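Local coordinates for oxidoreductase (Methanosarcina mazei, PDB 3KA7), which binds flavin-adenine dinucleotide and probably acts as an oxidoreductase of the flavin-containing amine oxidoreductase family, at residues 56-62 / 78-82. Residues are numbered along the deposited sequence; the frame is centred on the assembly and turned at random.
With FAD (flavin-adenine dinucleotide), chain B.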
loop_
_atom_site.group_PDB
_atom_site.type_symbol
_atom_site.label_atom_id
_atom_site.label_comp_id
_atom_site.label_asym_id
_atom_site.label_seq_id
_atom_site.Cartn_x
_atom_site.Cartn_y
_atom_site.Cartn_z
HETATM N N MSE A 56 3.705 -3.167 7.710
HETATM C CA MSE A 56 4.609 -3.977 6.909
HETATM C C MSE A 56 5.047 -3.222 5.660
HETATM O O MSE A 56 4.242 -2.499 5.056
HETATM C CB MSE A 56 3.900 -5.292 6.544
HETATM C CG MSE A 56 4.749 -6.312 5.824
HETATM SE SE MSE A 56 3.790 -7.983 5.636
HETATM C CE MSE A 56 4.499 -8.847 7.246
ATOM N N LEU A 57 6.326 -3.363 5.298
ATOM C CA LEU A 57 6.872 -2.822 4.050
ATOM C C LEU A 57 6.993 -3.949 3.022
ATOM O O LEU A 57 7.541 -5.015 3.327
ATOM C CB LEU A 57 8.260 -2.211 4.273
ATOM C CG LEU A 57 8.385 -1.052 5.272
ATOM C CD1 LEU A 57 9.809 -0.482 5.276
ATOM C CD2 LEU A 57 7.384 0.035 4.976
ATOM N N PRO A 58 6.480 -3.723 1.805
ATOM C CA PRO A 58 6.489 -4.764 0.777
ATOM C C PRO A 58 7.893 -5.304 0.463
ATOM O O PRO A 58 8.054 -6.512 0.200
ATOM C CB PRO A 58 5.894 -4.048 -0.439
ATOM C CG PRO A 58 4.961 -3.053 0.166
ATOM C CD PRO A 58 5.712 -2.537 1.379
ATOM N N ASN A 59 8.897 -4.433 0.480
ATOM C CA ASN A 59 10.269 -4.873 0.219
ATOM C C ASN A 59 11.173 -4.775 1.447
ATOM O O ASN A 59 12.407 -4.775 1.327
ATOM C CB ASN A 59 10.881 -4.105 -0.956
ATOM C CG ASN A 59 10.181 -4.371 -2.277
ATOM O OD1 ASN A 59 9.604 -3.464 -2.869
ATOM N ND2 ASN A 59 10.265 -5.608 -2.772
ATOM N N GLY A 60 10.558 -4.669 2.622
ATOM C CA GLY A 60 11.282 -4.760 3.894
ATOM C C GLY A 60 12.433 -3.781 3.990
ATOM O O GLY A 60 12.293 -2.615 3.617
ATOM N N PRO A 61 13.589 -4.251 4.494
ATOM C CA PRO A 61 14.737 -3.375 4.678
ATOM C C PRO A 61 15.494 -3.075 3.395
ATOM O O PRO A 61 16.434 -2.288 3.426
ATOM C CB PRO A 61 15.637 -4.178 5.626
ATOM C CG PRO A 61 15.333 -5.583 5.312
ATOM C CD PRO A 61 13.835 -5.601 5.044
ATOM N N GLY A 62 15.104 -3.689 2.279
ATOM C CA GLY A 62 15.876 -3.543 1.042
ATOM C C GLY A 62 15.290 -2.663 -0.053
ATOM O O GLY A 62 15.930 -2.446 -1.086
ATOM N N ILE A 78 14.114 -1.907 10.592
ATOM C CA ILE A 78 13.182 -2.721 9.812
ATOM C C ILE A 78 13.710 -4.142 9.761
ATOM O O ILE A 78 14.828 -4.372 9.293
ATOM C CB ILE A 78 13.020 -2.202 8.375
ATOM C CG1 ILE A 78 12.644 -0.718 8.377
ATOM C CG2 ILE A 78 11.961 -3.021 7.641
ATOM C CD1 ILE A 78 12.740 -0.052 7.015
ATOM N N VAL A 79 12.922 -5.087 10.252
ATOM C CA VAL A 79 13.340 -6.486 10.246
ATOM C C VAL A 79 12.799 -7.210 9.026
ATOM O O VAL A 79 11.623 -7.039 8.656
ATOM C CB VAL A 79 12.899 -7.226 11.506
ATOM C CG1 VAL A 79 13.637 -8.556 11.598
ATOM C CG2 VAL A 79 13.172 -6.370 12.761
ATOM N N ARG A 80 13.659 -7.998 8.387
ATOM C CA ARG A 80 13.245 -8.820 7.250
ATOM C C ARG A 80 12.338 -9.960 7.713
ATOM O O ARG A 80 12.667 -10.692 8.653
ATOM C CB ARG A 80 14.467 -9.376 6.506
ATOM C CG ARG A 80 14.140 -10.305 5.354
ATOM C CD ARG A 80 13.421 -9.616 4.205
ATOM N NE ARG A 80 14.224 -8.554 3.594
ATOM C CZ ARG A 80 15.256 -8.753 2.782
ATOM N NH1 ARG A 80 15.636 -9.984 2.472
ATOM N NH2 ARG A 80 15.911 -7.714 2.267
ATOM N N SER A 81 11.192 -10.108 7.054
ATOM C CA SER A 81 10.234 -11.152 7.405
ATOM C C SER A 81 10.738 -12.538 6.995
ATOM O O SER A 81 11.529 -12.676 6.062
ATOM C CB SER A 81 8.901 -10.921 6.688
ATOM O OG SER A 81 8.234 -9.750 7.119
ATOM N N GLU A 82 10.241 -13.552 7.688
ATOM C CA GLU A 82 10.366 -14.918 7.242
ATOM C C GLU A 82 9.575 -15.083 5.956
ATOM O O GLU A 82 8.680 -14.274 5.676
ATOM C CB GLU A 82 9.855 -15.854 8.329
ATOM C CG GLU A 82 10.737 -15.787 9.573
ATOM C CD GLU A 82 12.224 -15.894 9.243
ATOM O OE1 GLU A 82 12.658 -16.959 8.739
ATOM O OE2 GLU A 82 12.965 -14.913 9.490
HETATM P PA FAD B . -2.210 9.546 2.826
HETATM O O1A FAD B . -3.362 9.512 1.857
HETATM O O2A FAD B . -2.125 8.407 3.815
HETATM O O5B FAD B . -2.246 10.931 3.637
HETATM C C5B FAD B . -2.895 12.064 3.073
HETATM C C4B FAD B . -2.951 13.076 4.221
HETATM O O4B FAD B . -3.488 14.312 3.792
HETATM C C3B FAD B . -3.839 12.562 5.358
HETATM O O3B FAD B . -3.121 12.558 6.582
HETATM C C2B FAD B . -5.002 13.557 5.390
HETATM O O2B FAD B . -5.517 13.768 6.691
HETATM C C1B FAD B . -4.374 14.810 4.791
HETATM N N9A FAD B . -5.314 15.722 4.126
HETATM C C8A FAD B . -6.368 15.434 3.283
HETATM N N7A FAD B . -6.907 16.615 2.863
HETATM C C5A FAD B . -6.199 17.626 3.436
HETATM C C6A FAD B . -6.318 19.007 3.384
HETATM N N6A FAD B . -7.196 19.571 2.560
HETATM N N1A FAD B . -5.428 19.785 4.097
HETATM C C2A FAD B . -4.436 19.212 4.866
HETATM N N3A FAD B . -4.322 17.839 4.923
HETATM C C4A FAD B . -5.199 17.076 4.220
HETATM N N1 FAD B . 0.971 -0.172 2.235
HETATM C C2 FAD B . 2.113 -0.921 2.462
HETATM O O2 FAD B . 3.193 -0.561 1.974
HETATM N N3 FAD B . 2.024 -2.083 3.214
HETATM C C4 FAD B . 0.811 -2.499 3.735
HETATM O O4 FAD B . 0.726 -3.530 4.404
HETATM C C4X FAD B . -0.335 -1.753 3.503
HETATM N N5 FAD B . -1.557 -2.176 4.006
HETATM C C5X FAD B . -2.688 -1.410 3.777
HETATM C C6 FAD B . -3.922 -1.812 4.290
HETATM C C7 FAD B . -5.056 -1.036 4.080
HETATM C C7M FAD B . -6.376 -1.498 4.644
HETATM C C8 FAD B . -4.945 0.139 3.349
HETATM C C8M FAD B . -6.148 1.001 3.093
HETATM C C9 FAD B . -3.718 0.539 2.825
HETATM C C9A FAD B . -2.583 -0.233 3.045
HETATM N N10 FAD B . -1.358 0.164 2.525
HETATM C C10 FAD B . -0.237 -0.585 2.757
HETATM C "C1'" FAD B . -1.236 1.372 1.656
HETATM C "C2'" FAD B . -0.708 2.538 2.501
HETATM O "O2'" FAD B . -1.423 2.592 3.733
HETATM C "C3'" FAD B . -0.882 3.837 1.720
HETATM O "O3'" FAD B . -0.422 3.645 0.387
HETATM C "C4'" FAD B . -0.153 5.049 2.290
HETATM O "O4'" FAD B . -0.373 5.202 3.677
HETATM C "C5'" FAD B . -0.720 6.274 1.580
HETATM O "O5'" FAD B . 0.135 7.354 1.862
HETATM P P FAD B . -0.022 8.724 1.076
HETATM O O1P FAD B . 1.347 9.327 0.873
HETATM O O2P FAD B . -0.846 8.569 -0.187
HETATM O O3P FAD B . -0.803 9.728 2.061
#
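Bends at chi2 (66°) and chi3 (62°) bring Arg80 NE beside the CG-CD side of the Pro61 ring, while Ile78, its CG2 anti to the backbone N, lays that methyl against the Gly60-Pro61 peptide. The contact sets the loop that borders the flavin, with a type I beta turn from Leu57 to Gly60, against strand 78-80 in this member of the flavin-containing amine oxidoreductase family. Pro61 and Arg80 cross at about a right angle, the ring carbon CD lying 3.3 Å from Arg80 NE, at the edge of the guanidinium and near its plane. On the Ile78 side, Pro61 N is 3.8 Å from Ile78 CG2. Trimming Pro61 to an alanine removes CG and CD, which would probably open a gap beside Arg80 NE and leave the guanidinium freer to turn. The other branch of Ile78 meets the loop at Leu57, where the two side chains cross almost perpendicularly and Leu57 CD1 presses tightly on Ile78 CD1 at 3.4 Å; Leu57 also packs on Val409 and Leu65, so helices 408-421 and 64-71 close around it. No hydrogen bond joins the two segments; strand 78-80 pairs instead with strand 189-191, and the backbone of Leu57 bonds to Gly189 beside it. Within the loop, Gly60 N and Gly62 N donate to Leu57 O and Asn59 O. Nearer the cofactor, Met56, present as selenomethionine, reaches out until its CE is 3.8 Å from Ser81 OG, a hydroxyl hydrogen-bonded to Thr296 O. At the flavin, Pro58 CD sits 3.3 Å from FAD O2, and FAD N3 gives a weak, bent hydrogen bond (128°) to Met56 O at 2.9 Å.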